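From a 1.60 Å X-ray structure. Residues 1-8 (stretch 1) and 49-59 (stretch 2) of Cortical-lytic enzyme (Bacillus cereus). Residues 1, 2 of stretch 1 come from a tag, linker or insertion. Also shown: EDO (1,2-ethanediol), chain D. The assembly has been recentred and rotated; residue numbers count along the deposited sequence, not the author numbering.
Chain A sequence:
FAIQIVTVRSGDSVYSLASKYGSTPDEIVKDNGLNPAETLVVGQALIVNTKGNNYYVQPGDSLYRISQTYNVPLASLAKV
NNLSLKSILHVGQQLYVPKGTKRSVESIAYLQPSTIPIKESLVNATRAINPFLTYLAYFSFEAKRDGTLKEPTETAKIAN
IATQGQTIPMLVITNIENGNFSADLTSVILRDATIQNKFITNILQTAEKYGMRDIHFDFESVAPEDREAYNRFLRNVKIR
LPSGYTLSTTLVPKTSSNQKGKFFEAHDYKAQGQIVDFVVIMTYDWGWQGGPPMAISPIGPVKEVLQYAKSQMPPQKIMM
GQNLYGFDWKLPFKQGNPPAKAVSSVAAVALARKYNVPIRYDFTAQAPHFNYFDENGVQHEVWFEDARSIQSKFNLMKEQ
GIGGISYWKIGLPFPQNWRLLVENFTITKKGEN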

# COMPACT_ATOMS: atom_id res chain seq x y z
N PHE A 1 12.89 -20.01 -3.45
CA PHE A 1 13.37 -19.67 -2.08
C PHE A 1 14.77 -19.10 -2.14
O PHE A 1 15.64 -19.46 -1.33
CB PHE A 1 13.31 -20.91 -1.18
CG PHE A 1 11.92 -21.30 -0.85
CD1 PHE A 1 11.21 -22.13 -1.69
CD2 PHE A 1 11.30 -20.77 0.27
CE1 PHE A 1 9.91 -22.46 -1.40
CE2 PHE A 1 10.00 -21.10 0.56
CZ PHE A 1 9.30 -21.94 -0.28
N ALA A 2 14.97 -18.21 -3.10
CA ALA A 2 16.33 -17.74 -3.39
C ALA A 2 16.53 -16.23 -3.34
O ALA A 2 17.64 -15.78 -3.04
CB ALA A 2 16.73 -18.24 -4.77
N ILE A 3 15.45 -15.47 -3.51
CA ILE A 3 15.55 -14.00 -3.52
C ILE A 3 15.79 -13.38 -2.15
O ILE A 3 15.20 -13.78 -1.15
CB ILE A 3 14.25 -13.38 -4.12
CG1 ILE A 3 14.22 -13.56 -5.64
CG2 ILE A 3 14.07 -11.92 -3.73
CD1 ILE A 3 15.22 -12.74 -6.39
N GLN A 4 16.62 -12.35 -2.15
CA GLN A 4 16.80 -11.51 -0.98
C GLN A 4 16.96 -10.05 -1.41
O GLN A 4 17.20 -9.76 -2.59
CB GLN A 4 17.99 -11.96 -0.15
CG GLN A 4 19.34 -11.60 -0.72
CD GLN A 4 20.41 -11.81 0.31
OE1 GLN A 4 20.98 -12.91 0.44
NE2 GLN A 4 20.67 -10.78 1.10
N ILE A 5 16.84 -9.17 -0.43
CA ILE A 5 17.13 -7.76 -0.62
C ILE A 5 18.63 -7.50 -0.37
O ILE A 5 19.22 -8.05 0.57
CB ILE A 5 16.29 -6.91 0.34
CG1 ILE A 5 14.80 -7.10 0.05
CG2 ILE A 5 16.66 -5.44 0.22
CD1 ILE A 5 13.89 -6.60 1.16
N VAL A 6 19.26 -6.73 -1.25
CA VAL A 6 20.66 -6.31 -1.11
C VAL A 6 20.73 -4.79 -1.26
O VAL A 6 20.14 -4.23 -2.20
CB VAL A 6 21.57 -6.98 -2.15
CG1 VAL A 6 23.01 -6.46 -2.03
CG2 VAL A 6 21.56 -8.48 -1.97
N THR A 7 21.45 -4.12 -0.37
CA THR A 7 21.67 -2.68 -0.48
C THR A 7 22.95 -2.41 -1.26
O THR A 7 24.00 -2.97 -0.95
CB THR A 7 21.76 -2.02 0.91
OG1 THR A 7 20.52 -2.18 1.60
CG2 THR A 7 22.01 -0.52 0.83
N VAL A 8 22.84 -1.56 -2.28
CA VAL A 8 23.96 -1.20 -3.14
C VAL A 8 25.04 -0.45 -2.33
O VAL A 8 24.75 0.40 -1.50
CB VAL A 8 23.47 -0.33 -4.32
CG1 VAL A 8 24.63 0.25 -5.13
CG2 VAL A 8 22.54 -1.15 -5.23
N ASN A 49 18.91 -12.75 -6.63
CA ASN A 49 19.01 -14.20 -6.39
C ASN A 49 20.33 -14.56 -5.78
O ASN A 49 21.37 -14.46 -6.45
CB ASN A 49 18.82 -14.96 -7.69
CG ASN A 49 18.62 -16.44 -7.49
OD1 ASN A 49 19.26 -17.04 -6.64
ND2 ASN A 49 17.73 -17.03 -8.27
N THR A 50 20.32 -14.98 -4.51
CA THR A 50 21.54 -15.38 -3.79
C THR A 50 21.51 -16.87 -3.46
O THR A 50 22.15 -17.29 -2.50
CB THR A 50 21.70 -14.57 -2.50
OG1 THR A 50 20.52 -14.71 -1.69
CG2 THR A 50 21.87 -13.08 -2.84
N LYS A 51 20.79 -17.62 -4.30
CA LYS A 51 20.61 -19.08 -4.20
C LYS A 51 19.63 -19.54 -3.12
O LYS A 51 19.35 -18.85 -2.14
CB LYS A 51 21.95 -19.78 -3.96
CG LYS A 51 22.99 -19.50 -5.02
CD LYS A 51 22.51 -19.99 -6.38
CE LYS A 51 23.61 -20.00 -7.41
NZ LYS A 51 23.13 -20.56 -8.70
N GLY A 52 19.06 -20.70 -3.36
CA GLY A 52 18.13 -21.31 -2.43
C GLY A 52 18.66 -21.47 -1.01
O GLY A 52 19.80 -21.88 -0.80
N ASN A 53 17.81 -21.16 -0.03
CA ASN A 53 18.13 -21.43 1.37
C ASN A 53 19.44 -20.80 1.83
O ASN A 53 20.12 -21.34 2.71
CB ASN A 53 18.19 -22.94 1.59
CG ASN A 53 16.93 -23.63 1.12
OD1 ASN A 53 16.96 -24.38 0.14
ND2 ASN A 53 15.83 -23.38 1.80
N ASN A 54 19.78 -19.70 1.20
CA ASN A 54 21.05 -19.00 1.40
C ASN A 54 20.83 -17.50 1.51
O ASN A 54 20.20 -16.89 0.65
CB ASN A 54 21.95 -19.31 0.24
CG ASN A 54 23.39 -19.00 0.53
OD1 ASN A 54 23.99 -19.52 1.49
ND2 ASN A 54 23.98 -18.17 -0.31
N TYR A 55 21.39 -16.89 2.55
CA TYR A 55 21.14 -15.48 2.82
C TYR A 55 22.38 -14.77 3.30
O TYR A 55 23.11 -15.29 4.15
CB TYR A 55 20.02 -15.37 3.85
CG TYR A 55 19.64 -13.95 4.18
CD1 TYR A 55 18.78 -13.23 3.35
CD2 TYR A 55 20.13 -13.31 5.32
CE1 TYR A 55 18.43 -11.95 3.63
CE2 TYR A 55 19.78 -12.01 5.61
CZ TYR A 55 18.91 -11.34 4.76
OH TYR A 55 18.53 -10.04 5.01
N TYR A 56 22.63 -13.56 2.78
CA TYR A 56 23.76 -12.75 3.22
C TYR A 56 23.24 -11.55 4.01
O TYR A 56 22.44 -10.75 3.52
CB TYR A 56 24.62 -12.33 2.03
CG TYR A 56 25.21 -13.54 1.36
CD1 TYR A 56 26.33 -14.18 1.88
CD2 TYR A 56 24.63 -14.07 0.22
CE1 TYR A 56 26.84 -15.31 1.29
CE2 TYR A 56 25.15 -15.20 -0.38
CZ TYR A 56 26.25 -15.82 0.17
OH TYR A 56 26.77 -16.94 -0.43
N VAL A 57 23.70 -11.46 5.24
CA VAL A 57 23.19 -10.49 6.20
C VAL A 57 23.35 -9.04 5.72
O VAL A 57 24.37 -8.64 5.16
CB VAL A 57 23.89 -10.70 7.59
CG1 VAL A 57 23.63 -9.54 8.53
CG2 VAL A 57 23.45 -12.03 8.22
N GLN A 58 22.28 -8.29 5.91
CA GLN A 58 22.22 -6.88 5.50
C GLN A 58 22.30 -5.94 6.71
O GLN A 58 22.03 -6.34 7.83
CB GLN A 58 20.91 -6.63 4.74
CG GLN A 58 20.79 -7.43 3.47
CD GLN A 58 21.88 -7.11 2.50
OE1 GLN A 58 22.01 -5.95 2.07
NE2 GLN A 58 22.71 -8.11 2.17
N PRO A 59 22.62 -4.67 6.46
CA PRO A 59 22.65 -3.71 7.57
C PRO A 59 21.35 -3.66 8.37
O PRO A 59 20.25 -3.56 7.80
CB PRO A 59 22.92 -2.37 6.88
CG PRO A 59 23.60 -2.74 5.58
CD PRO A 59 23.06 -4.08 5.18
C1 EDO D . 16.52 -17.46 2.03
O1 EDO D . 15.73 -18.59 1.64
C2 EDO D . 16.87 -16.72 0.76
O2 EDO D . 17.46 -17.68 -0.12
O HOH W 1 19.51 -4.44 2.56
O HOH W 2 24.63 -4.37 1.54

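N49 opens the second stretch as the antiparallel, non-hydrogen-bonded partner of I3, with both side chains on the same face of the sheet; I3 CD1 reaches to 3.7 Å from N49 N. The amide of N49 also works locally, its OD1 accepting from K51 N at 2.9 Å, while CB of A2, which comes from the tag, lies 3.4 Å from N49 OD1. At T50 the backbone takes over, T50 N donating to A2 O at 3.2 Å. Its small hydroxyl fits between two acceptors, T50 OG1 lying 2.8 Å from Q4 OE1 and 3.2 Å from N54 O.

K51 begins a type II turn that ends at N54, and its CA-to-CB bond points away from stretch 1. G52 follows and makes a CA-H...O contact with the tag residue F1, G52 CA to F1 O 3.3 Å. F1 O also accepts a hydrogen bond from N53 N at 3.0 Å. N53 has positive phi and psi, a conformation that asparagine tolerates better than most residues. N54 braces the turn, its ND2 donating to T50 O at 3.0 Å and to Y56 OH at 3.1 Å, an acceptor that the tyrosine phenol supplies.

Next the strand runs nearly parallel to strand 3-7, but the axes come no closer than 7.9 Å, and the side chain of Q4 spans the gap. A primary amide suits this task because it offers both donor and acceptor: Y56 N donates to Q4 OE1 at 2.9 Å, and Q4 NE2 donates to Y56 O at 3.0 Å. The Y55 CA-to-CB bond points sideways, but tyrosine is long enough for its ring to pack alongside, Y55 CE1 lying 3.6 Å from Q4 NE2.

Q58 bridges in the reverse direction. Its NE2 donates to Y56 O at 3.0 Å, while Q58 OE1 accepts from T7 N at 3.1 Å; two waters also donate to this oxygen and link it to T7 OG1 and T7 O.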